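Local structure of putative cytosine/guanine deaminase (Unidentified, 2PAJ) at residues P70-N74 / S129-T133; S332-D336 / M346-V350; V350-W354 / V435-G439. The protein catalyses the zinc-dependent hydrolytic deamination of 2-amino-4-hydroxypteridines such as isoxanthopterin, giving 2,4-dihydroxypteridines and ammonium. All blocks are in the same frame, centred on the assembly; numbering follows the deposited sequence.

Contact 1: residues P70-N74 / S129-T133; sequences PAWVN and SGCAT
A beta bulge sets this parallel pair apart: one carbonyl oxygen, W72 O, faces two successive amides. W72 O accepts A132 N at 3.1 Å and, through a weaker bond, T133 N at 3.3 Å. The two strands run parallel, but the pairing slips by one residue: W72 lies beside C131 with CA atoms 4.0 Å apart, whereas V73 lies beside T133 at 4.8 Å. A132, the extra residue, has psi near -22° while its neighbours are extended. Regular parallel bonds flank the bulge, W72 N to G130 O and N74 N to T133 O, each 2.9 Å.

G130 has positive phi (86/8) and is the C-prime residue of the Schellman motif closing helix 112-127; this sharp exit delivers the chain into the strand, and a CB here would crowd the W72 ring and its own preceding carbonyl. Side chains of W72 (chi1 m, chi2 110°) and C131 (t) share one sheet face, CB to CB 3.8 Å. V73 (t) and T133 (m) share the other, with V73 CG1 4.0 Å from T133 CB. A71 CB meets A132 CB at 3.4 Å. The indole also packs against helix 346-359, on M346, I347 and V350, while the amide oxygen of N74 (chi1 t) takes a hydrogen bond from V335 N.

Helix 112-127 makes the link a beta-alpha-beta crossover between the first two strands of an amidohydrolase TIM barrel, whose first strand leads directly to the zinc ligands H76 and H78.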
ATOM      1  N   PRO A  70      12.457  -0.719   7.078  1.00 50.93           N
ATOM      2  CA  PRO A  70      11.935   0.556   6.589  1.00 50.27           C
ATOM      3  C   PRO A  70      10.419   0.312   6.658  1.00 50.05           C
ATOM      4  O   PRO A  70       9.979  -0.828   6.500  1.00 51.07           O
ATOM      5  CB  PRO A  70      12.482   0.632   5.165  1.00 49.83           C
ATOM      6  CG  PRO A  70      12.639  -0.769   4.776  1.00 50.18           C
ATOM      7  CD  PRO A  70      13.193  -1.418   6.017  1.00 51.54           C
ATOM      8  N   ALA A  71       9.620   1.334   6.950  1.00 49.49           N
ATOM      9  CA  ALA A  71       8.169   1.152   7.037  1.00 48.23           C
ATOM     10  C   ALA A  71       7.622   0.534   5.738  1.00 48.26           C
ATOM     11  O   ALA A  71       8.174   0.750   4.663  1.00 49.72           O
ATOM     12  CB  ALA A  71       7.493   2.489   7.330  1.00 47.15           C
ATOM     13  N   TRP A  72       6.547  -0.242   5.828  1.00 47.60           N
ATOM     14  CA  TRP A  72       5.997  -0.875   4.635  1.00 46.87           C
ATOM     15  C   TRP A  72       5.305   0.102   3.692  1.00 46.42           C
ATOM     16  O   TRP A  72       4.826   1.161   4.087  1.00 46.65           O
ATOM     17  CB  TRP A  72       4.972  -1.959   4.998  1.00 48.68           C
ATOM     18  CG  TRP A  72       5.462  -3.038   5.898  1.00 47.62           C
ATOM     19  CD1 TRP A  72       5.107  -3.250   7.202  1.00 47.20           C
ATOM     20  CD2 TRP A  72       6.455  -4.017   5.586  1.00 47.78           C
ATOM     21  NE1 TRP A  72       5.828  -4.291   7.723  1.00 49.52           N
ATOM     22  CE2 TRP A  72       6.666  -4.784   6.753  1.00 50.15           C
ATOM     23  CE3 TRP A  72       7.199  -4.320   4.434  1.00 48.37           C
ATOM     24  CZ2 TRP A  72       7.587  -5.841   6.805  1.00 50.03           C
ATOM     25  CZ3 TRP A  72       8.110  -5.360   4.481  1.00 47.24           C
ATOM     26  CH2 TRP A  72       8.299  -6.111   5.664  1.00 49.23           C
ATOM     27  N   VAL A  73       5.259  -0.290   2.428  1.00 45.80           N
ATOM     28  CA  VAL A  73       4.610   0.474   1.381  1.00 45.53           C
ATOM     29  C   VAL A  73       3.580  -0.465   0.748  1.00 45.28           C
ATOM     30  O   VAL A  73       3.931  -1.431   0.074  1.00 45.63           O
ATOM     31  CB  VAL A  73       5.620   0.924   0.305  1.00 45.80           C
ATOM     32  CG1 VAL A  73       4.930   1.801  -0.724  1.00 45.67           C
ATOM     33  CG2 VAL A  73       6.760   1.668   0.952  1.00 44.45           C
ATOM     34  N   ASN A  74       2.308  -0.188   0.994  1.00 45.23           N
ATOM     35  CA  ASN A  74       1.225  -0.986   0.441  1.00 45.28           C
ATOM     36  C   ASN A  74       0.826  -0.361  -0.889  1.00 43.82           C
ATOM     37  O   ASN A  74       0.446   0.799  -0.932  1.00 44.27           O
ATOM     38  CB  ASN A  74       0.039  -0.989   1.407  1.00 47.17           C
ATOM     39  CG  ASN A  74      -1.191  -1.638   0.820  1.00 50.81           C
ATOM     40  OD1 ASN A  74      -1.239  -2.850   0.643  1.00 53.57           O
ATOM     41  ND2 ASN A  74      -2.195  -0.826   0.504  1.00 52.50           N
ATOM     42  N   SER A 129       1.071  -2.476  11.630  1.00 50.54           N
ATOM     43  CA  SER A 129       1.747  -3.615  11.020  1.00 49.20           C
ATOM     44  C   SER A 129       3.032  -3.027  10.440  1.00 49.21           C
ATOM     45  O   SER A 129       3.754  -3.678   9.686  1.00 50.15           O
ATOM     46  CB  SER A 129       0.894  -4.268   9.916  1.00 49.10           C
ATOM     47  OG  SER A 129       0.958  -3.557   8.699  1.00 47.89           O
ATOM     48  N   GLY A 130       3.296  -1.773  10.798  1.00 47.50           N
ATOM     49  CA  GLY A 130       4.499  -1.105  10.346  1.00 46.43           C
ATOM     50  C   GLY A 130       4.451  -0.412   9.003  1.00 46.27           C
ATOM     51  O   GLY A 130       5.476   0.039   8.508  1.00 45.29           O
ATOM     52  N   CYS A 131       3.267  -0.331   8.412  1.00 48.78           N
ATOM     53  CA  CYS A 131       3.084   0.322   7.119  1.00 49.52           C
ATOM     54  C   CYS A 131       2.900   1.837   7.293  1.00 48.78           C
ATOM     55  O   CYS A 131       2.075   2.278   8.094  1.00 48.06           O
ATOM     56  CB  CYS A 131       1.870  -0.287   6.417  1.00 50.48           C
ATOM     57  SG  CYS A 131       1.430   0.479   4.854  1.00 57.99           S
ATOM     58  N   ALA A 132       3.677   2.627   6.553  1.00 48.84           N
ATOM     59  CA  ALA A 132       3.586   4.086   6.644  1.00 50.15           C
ATOM     60  C   ALA A 132       3.019   4.738   5.368  1.00 50.79           C
ATOM     61  O   ALA A 132       2.502   5.857   5.399  1.00 48.69           O
ATOM     62  CB  ALA A 132       4.957   4.662   6.971  1.00 49.97           C
ATOM     63  N   THR A 133       3.122   4.022   4.250  1.00 51.56           N
ATOM     64  CA  THR A 133       2.623   4.491   2.963  1.00 51.50           C
ATOM     65  C   THR A 133       1.551   3.519   2.494  1.00 51.87           C
ATOM     66  O   THR A 133       1.828   2.359   2.221  1.00 51.73           O
ATOM     67  CB  THR A 133       3.724   4.539   1.891  1.00 50.67           C
ATOM     68  OG1 THR A 133       4.910   5.118   2.442  1.00 51.47           O
ATOM     69  CG2 THR A 133       3.268   5.382   0.724  1.00 52.13           C
TER

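Contact 2: residues S332-D336 / M346-V350; sequences SIGVD and MISEV. With ZN (zinc ion), chain B.
In the TIM barrel of the amidohydrolases the last parallel strand runs into a metal-bearing loop, and here a helix folds back over that exit. Strand 331-333 gives way to the still extended G334-D336, and residues 346-350 form the first helical turn, V350 N bonding M346 O at 3.0 Å. Closest CA pairs are V335 with E349 (6.5 Å) and I333 with V350 (7.7 Å).

Side-chain shape makes the fit. M346 curls in an all-m rotamer, bringing CE to 3.5 Å from I333 CG2 and SD to 3.8 Å from V335 CG1. I333 (m, t) sends CD1 to 4.1 Å from CG2 of V350 (t). V335 is nearly eclipsed, chi1 -15°, with CG1 just 3.2 Å from E349 CG. E349 bends (chi1 -92°, chi2 m) until OE1 lies 3.0 Å from G334 O, two acceptors without a hydrogen bond between them. D336 points its CB away from the helix; with chi1 p, its OD1 binds zinc at 2.0 Å, alongside H76, H78 and H248.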
ATOM      1  N   SER A 332       5.892  -5.124  -6.289  1.00 46.72           N
ATOM      2  CA  SER A 332       5.521  -4.439  -5.061  1.00 46.61           C
ATOM      3  C   SER A 332       4.499  -5.301  -4.343  1.00 47.58           C
ATOM      4  O   SER A 332       3.942  -6.230  -4.920  1.00 47.26           O
ATOM      5  CB  SER A 332       4.937  -3.043  -5.349  1.00 47.28           C
ATOM      6  OG  SER A 332       3.704  -3.094  -6.051  1.00 47.46           O
ATOM      7  N   ILE A 333       4.253  -4.994  -3.080  1.00 48.66           N
ATOM      8  CA  ILE A 333       3.308  -5.771  -2.309  1.00 49.46           C
ATOM      9  C   ILE A 333       2.073  -4.987  -1.877  1.00 49.72           C
ATOM     10  O   ILE A 333       2.135  -3.802  -1.569  1.00 49.01           O
ATOM     11  CB  ILE A 333       4.022  -6.390  -1.082  1.00 49.74           C
ATOM     12  CG1 ILE A 333       5.117  -7.327  -1.575  1.00 48.90           C
ATOM     13  CG2 ILE A 333       3.045  -7.174  -0.224  1.00 48.17           C
ATOM     14  CD1 ILE A 333       5.816  -8.061  -0.492  1.00 50.49           C
ATOM     15  N   GLY A 334       0.938  -5.667  -1.892  1.00 49.88           N
ATOM     16  CA  GLY A 334      -0.293  -5.045  -1.481  1.00 49.93           C
ATOM     17  C   GLY A 334      -1.164  -6.105  -0.851  1.00 50.63           C
ATOM     18  O   GLY A 334      -0.900  -7.287  -0.974  1.00 49.32           O
ATOM     19  N   VAL A 335      -2.199  -5.661  -0.168  1.00 53.10           N
ATOM     20  CA  VAL A 335      -3.169  -6.525   0.493  1.00 56.85           C
ATOM     21  C   VAL A 335      -4.442  -5.802   0.098  1.00 60.03           C
ATOM     22  O   VAL A 335      -4.603  -4.641   0.474  1.00 64.95           O
ATOM     23  CB  VAL A 335      -2.985  -6.468   2.043  1.00 56.16           C
ATOM     24  CG1 VAL A 335      -1.660  -5.848   2.358  1.00 55.87           C
ATOM     25  CG2 VAL A 335      -4.097  -5.656   2.728  1.00 56.87           C
ATOM     26  N   ASP A 336      -5.347  -6.409  -0.661  1.00 59.11           N
ATOM     27  CA  ASP A 336      -6.520  -5.617  -1.020  1.00 59.52           C
ATOM     28  C   ASP A 336      -7.859  -5.971  -0.415  1.00 59.42           C
ATOM     29  O   ASP A 336      -8.253  -7.125  -0.398  1.00 63.34           O
ATOM     30  CB  ASP A 336      -6.666  -5.514  -2.543  1.00 60.78           C
ATOM     31  CG  ASP A 336      -7.084  -6.821  -3.210  1.00 60.98           C
ATOM     32  OD1 ASP A 336      -8.050  -6.785  -4.009  1.00 63.31           O
ATOM     33  OD2 ASP A 336      -6.451  -7.866  -2.971  1.00 59.91           O
ATOM     34  N   MET A 346       0.247  -5.534   6.282  1.00 48.34           N
ATOM     35  CA  MET A 346       1.469  -5.847   5.566  1.00 47.95           C
ATOM     36  C   MET A 346       2.324  -6.958   6.153  1.00 48.38           C
ATOM     37  O   MET A 346       3.140  -7.543   5.449  1.00 49.66           O
ATOM     38  CB  MET A 346       2.302  -4.575   5.360  1.00 45.57           C
ATOM     39  CG  MET A 346       1.863  -3.711   4.164  1.00 43.48           C
ATOM     40  SD  MET A 346       1.867  -4.563   2.556  1.00 42.10           S
ATOM     41  CE  MET A 346       3.575  -4.698   2.241  1.00 43.42           C
ATOM     42  N   ILE A 347       2.145  -7.272   7.426  1.00 48.25           N
ATOM     43  CA  ILE A 347       2.936  -8.346   8.004  1.00 48.89           C
ATOM     44  C   ILE A 347       2.393  -9.718   7.591  1.00 49.66           C
ATOM     45  O   ILE A 347       3.156 -10.587   7.168  1.00 49.26           O
ATOM     46  CB  ILE A 347       3.025  -8.177   9.530  1.00 48.24           C
ATOM     47  CG1 ILE A 347       4.169  -7.207   9.837  1.00 47.39           C
ATOM     48  CG2 ILE A 347       3.259  -9.504  10.216  1.00 46.06           C
ATOM     49  CD1 ILE A 347       4.100  -6.578  11.186  1.00 51.01           C
ATOM     50  N   SER A 348       1.079  -9.899   7.681  1.00 49.03           N
ATOM     51  CA  SER A 348       0.463 -11.150   7.271  1.00 48.87           C
ATOM     52  C   SER A 348       0.789 -11.395   5.805  1.00 51.10           C
ATOM     53  O   SER A 348       1.077 -12.527   5.404  1.00 52.81           O
ATOM     54  CB  SER A 348      -1.053 -11.079   7.430  1.00 48.25           C
ATOM     55  OG  SER A 348      -1.413 -10.764   8.762  1.00 48.78           O
ATOM     56  N   GLU A 349       0.738 -10.322   5.016  1.00 51.36           N
ATOM     57  CA  GLU A 349       1.003 -10.372   3.582  1.00 51.41           C
ATOM     58  C   GLU A 349       2.432 -10.730   3.246  1.00 51.18           C
ATOM     59  O   GLU A 349       2.696 -11.566   2.386  1.00 52.29           O
ATOM     60  CB  GLU A 349       0.643  -9.029   2.936  1.00 51.45           C
ATOM     61  CG  GLU A 349      -0.785  -8.957   2.415  1.00 53.56           C
ATOM     62  CD  GLU A 349      -1.011  -9.882   1.227  1.00 55.79           C
ATOM     63  OE1 GLU A 349      -0.155  -9.907   0.317  1.00 56.76           O
ATOM     64  OE2 GLU A 349      -2.044 -10.573   1.181  1.00 56.22           O
ATOM     65  N   VAL A 350       3.355 -10.081   3.930  1.00 50.36           N
ATOM     66  CA  VAL A 350       4.770 -10.321   3.723  1.00 49.98           C
ATOM     67  C   VAL A 350       5.134 -11.756   4.138  1.00 48.46           C
ATOM     68  O   VAL A 350       5.981 -12.407   3.524  1.00 47.93           O
ATOM     69  CB  VAL A 350       5.573  -9.260   4.510  1.00 50.76           C
ATOM     70  CG1 VAL A 350       6.917  -9.780   4.939  1.00 53.15           C
ATOM     71  CG2 VAL A 350       5.731  -8.028   3.640  1.00 48.61           C
TER
HETATM   72 ZN    ZN B 493      -8.106  -5.563  -5.640  1.00 46.93          ZN

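Contact 3: residues V350-W354 / V435-G439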
ATOM      1  N   VAL A 350       3.355 -10.081   3.930  1.00 50.36           N
ATOM      2  CA  VAL A 350       4.770 -10.321   3.723  1.00 49.98           C
ATOM      3  C   VAL A 350       5.134 -11.756   4.138  1.00 48.46           C
ATOM      4  O   VAL A 350       5.981 -12.407   3.524  1.00 47.93           O
ATOM      5  CB  VAL A 350       5.573  -9.260   4.510  1.00 50.76           C
ATOM      6  CG1 VAL A 350       6.917  -9.780   4.939  1.00 53.15           C
ATOM      7  CG2 VAL A 350       5.731  -8.028   3.640  1.00 48.61           C
ATOM      8  N   HIS A 351       4.458 -12.255   5.165  1.00 47.60           N
ATOM      9  CA  HIS A 351       4.691 -13.603   5.650  1.00 46.45           C
ATOM     10  C   HIS A 351       4.270 -14.632   4.608  1.00 46.68           C
ATOM     11  O   HIS A 351       4.961 -15.623   4.370  1.00 46.04           O
ATOM     12  CB  HIS A 351       3.899 -13.828   6.924  1.00 45.20           C
ATOM     13  CG  HIS A 351       4.210 -15.121   7.603  1.00 47.85           C
ATOM     14  ND1 HIS A 351       3.268 -15.839   8.303  1.00 47.37           N
ATOM     15  CD2 HIS A 351       5.372 -15.803   7.729  1.00 48.61           C
ATOM     16  CE1 HIS A 351       3.834 -16.905   8.836  1.00 47.85           C
ATOM     17  NE2 HIS A 351       5.110 -16.907   8.503  1.00 50.86           N
ATOM     18  N   MET A 352       3.116 -14.389   4.004  1.00 46.29           N
ATOM     19  CA  MET A 352       2.576 -15.274   2.988  1.00 47.71           C
ATOM     20  C   MET A 352       3.431 -15.220   1.723  1.00 46.91           C
ATOM     21  O   MET A 352       3.611 -16.227   1.037  1.00 46.33           O
ATOM     22  CB  MET A 352       1.133 -14.866   2.668  1.00 49.68           C
ATOM     23  CG  MET A 352       0.413 -15.766   1.662  1.00 51.52           C
ATOM     24  SD  MET A 352       0.025 -17.418   2.261  1.00 54.25           S
ATOM     25  CE  MET A 352       1.242 -18.389   1.406  1.00 56.11           C
ATOM     26  N   THR A 353       3.953 -14.034   1.424  1.00 45.53           N
ATOM     27  CA  THR A 353       4.790 -13.826   0.253  1.00 46.22           C
ATOM     28  C   THR A 353       6.059 -14.656   0.375  1.00 47.28           C
ATOM     29  O   THR A 353       6.442 -15.371  -0.550  1.00 47.52           O
ATOM     30  CB  THR A 353       5.180 -12.356   0.130  1.00 44.65           C
ATOM     31  OG1 THR A 353       4.013 -11.548   0.255  1.00 44.73           O
ATOM     32  CG2 THR A 353       5.823 -12.085  -1.211  1.00 44.91           C
ATOM     33  N   TRP A 354       6.710 -14.549   1.526  1.00 48.55           N
ATOM     34  CA  TRP A 354       7.932 -15.292   1.772  1.00 50.22           C
ATOM     35  C   TRP A 354       7.715 -16.802   1.727  1.00 50.24           C
ATOM     36  O   TRP A 354       8.478 -17.520   1.083  1.00 50.45           O
ATOM     37  CB  TRP A 354       8.518 -14.899   3.123  1.00 53.59           C
ATOM     38  CG  TRP A 354       9.791 -15.614   3.462  1.00 57.04           C
ATOM     39  CD1 TRP A 354      10.986 -15.560   2.788  1.00 58.25           C
ATOM     40  CD2 TRP A 354       9.998 -16.483   4.577  1.00 57.74           C
ATOM     41  NE1 TRP A 354      11.918 -16.343   3.420  1.00 57.86           N
ATOM     42  CE2 TRP A 354      11.344 -16.921   4.518  1.00 58.24           C
ATOM     43  CE3 TRP A 354       9.176 -16.938   5.614  1.00 59.00           C
ATOM     44  CZ2 TRP A 354      11.894 -17.789   5.468  1.00 59.02           C
ATOM     45  CZ3 TRP A 354       9.715 -17.799   6.552  1.00 61.67           C
ATOM     46  CH2 TRP A 354      11.073 -18.221   6.472  1.00 60.21           C
ATOM     47  N   VAL A 435       9.059 -11.058   9.395  1.00 45.43           N
ATOM     48  CA  VAL A 435       8.584 -11.688   8.166  1.00 42.85           C
ATOM     49  C   VAL A 435       8.363 -13.188   8.258  1.00 44.70           C
ATOM     50  O   VAL A 435       7.486 -13.732   7.587  1.00 45.48           O
ATOM     51  CB  VAL A 435       9.582 -11.474   7.041  1.00 40.93           C
ATOM     52  CG1 VAL A 435       9.171 -12.274   5.825  1.00 36.62           C
ATOM     53  CG2 VAL A 435       9.714 -10.005   6.748  1.00 40.48           C
ATOM     54  N   ALA A 436       9.161 -13.853   9.090  1.00 44.89           N
ATOM     55  CA  ALA A 436       9.090 -15.301   9.214  1.00 43.95           C
ATOM     56  C   ALA A 436       8.338 -15.879  10.412  1.00 44.03           C
ATOM     57  O   ALA A 436       7.830 -16.992  10.334  1.00 45.53           O
ATOM     58  CB  ALA A 436      10.502 -15.869   9.165  1.00 41.36           C
ATOM     59  N   SER A 437       8.239 -15.128  11.505  1.00 43.74           N
ATOM     60  CA  SER A 437       7.588 -15.629  12.718  1.00 44.58           C
ATOM     61  C   SER A 437       6.068 -15.663  12.763  1.00 44.29           C
ATOM     62  O   SER A 437       5.490 -16.271  13.658  1.00 42.65           O
ATOM     63  CB  SER A 437       8.087 -14.835  13.921  1.00 46.20           C
ATOM     64  OG  SER A 437       9.501 -14.836  13.978  1.00 48.22           O
ATOM     65  N   GLY A 438       5.419 -15.008  11.808  1.00 45.29           N
ATOM     66  CA  GLY A 438       3.971 -14.962  11.821  1.00 44.39           C
ATOM     67  C   GLY A 438       3.543 -14.001  12.905  1.00 43.02           C
ATOM     68  O   GLY A 438       4.342 -13.197  13.361  1.00 41.85           O
ATOM     69  N   GLY A 439       2.291 -14.084  13.328  1.00 44.48           N
ATOM     70  CA  GLY A 439       1.805 -13.190  14.367  1.00 46.56           C
ATOM     71  C   GLY A 439       1.847 -11.726  13.976  1.00 48.71           C
ATOM     72  O   GLY A 439       1.354 -11.333  12.920  1.00 51.59           O
TER
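V435, H351 and W354 lose the most surface here, and they illustrate how a short helical turn can be held against a longer helix largely by side-chain packing. V435 sits in the middle. Its CG2 meets V350 CG1 at 3.3 Å, its CG1 lies 3.8 Å from W354 CB, and its carbonyl oxygen receives a CA-H...O contact from H351 CA at 3.4 Å.

The imidazole of H351, with chi1 t, extends along the end of the turn. NE2 makes a weak, bent hydrogen bond to A436 O (3.3 Å), and one ring face is covered by G438 CA, a CH-pi contact 3.8 Å from the centroid. G438 has positive phi as the chain leaves the helix, and a CB there would come tight against H351 CE1. W354 brings CZ3 to 3.3 Å from A436 CB; its indole also forms a cation-pi pair with R358.

Far from the zinc, this is plain packing: an outer helix of the TIM barrel against the turn that leads into strand 442-448, one of the antiparallel strands attached to the barrel's first strand through strand 414-418.

Overall arrangement
The three contacts follow one another along the chain and illustrate how the start and end of a TIM barrel meet. Contact 1 joins its first two strands; contact 2 joins the eighth to helix 346-359; contact 3 continues along that helix, sharing V350. Centres of contacts 1 and 2, and of 2 and 3, lie about 10 Å apart, those of 1 and 3 about 14 Å. W72 touches V350 and V435, so its indole reaches both partners of contact 3. N74 OD1 to V335 N links the chain ends that lead to H76, H78 and D336, whereas S129 OG to M346 N ties the exit of helix 112-127 to the start of helix 346-359.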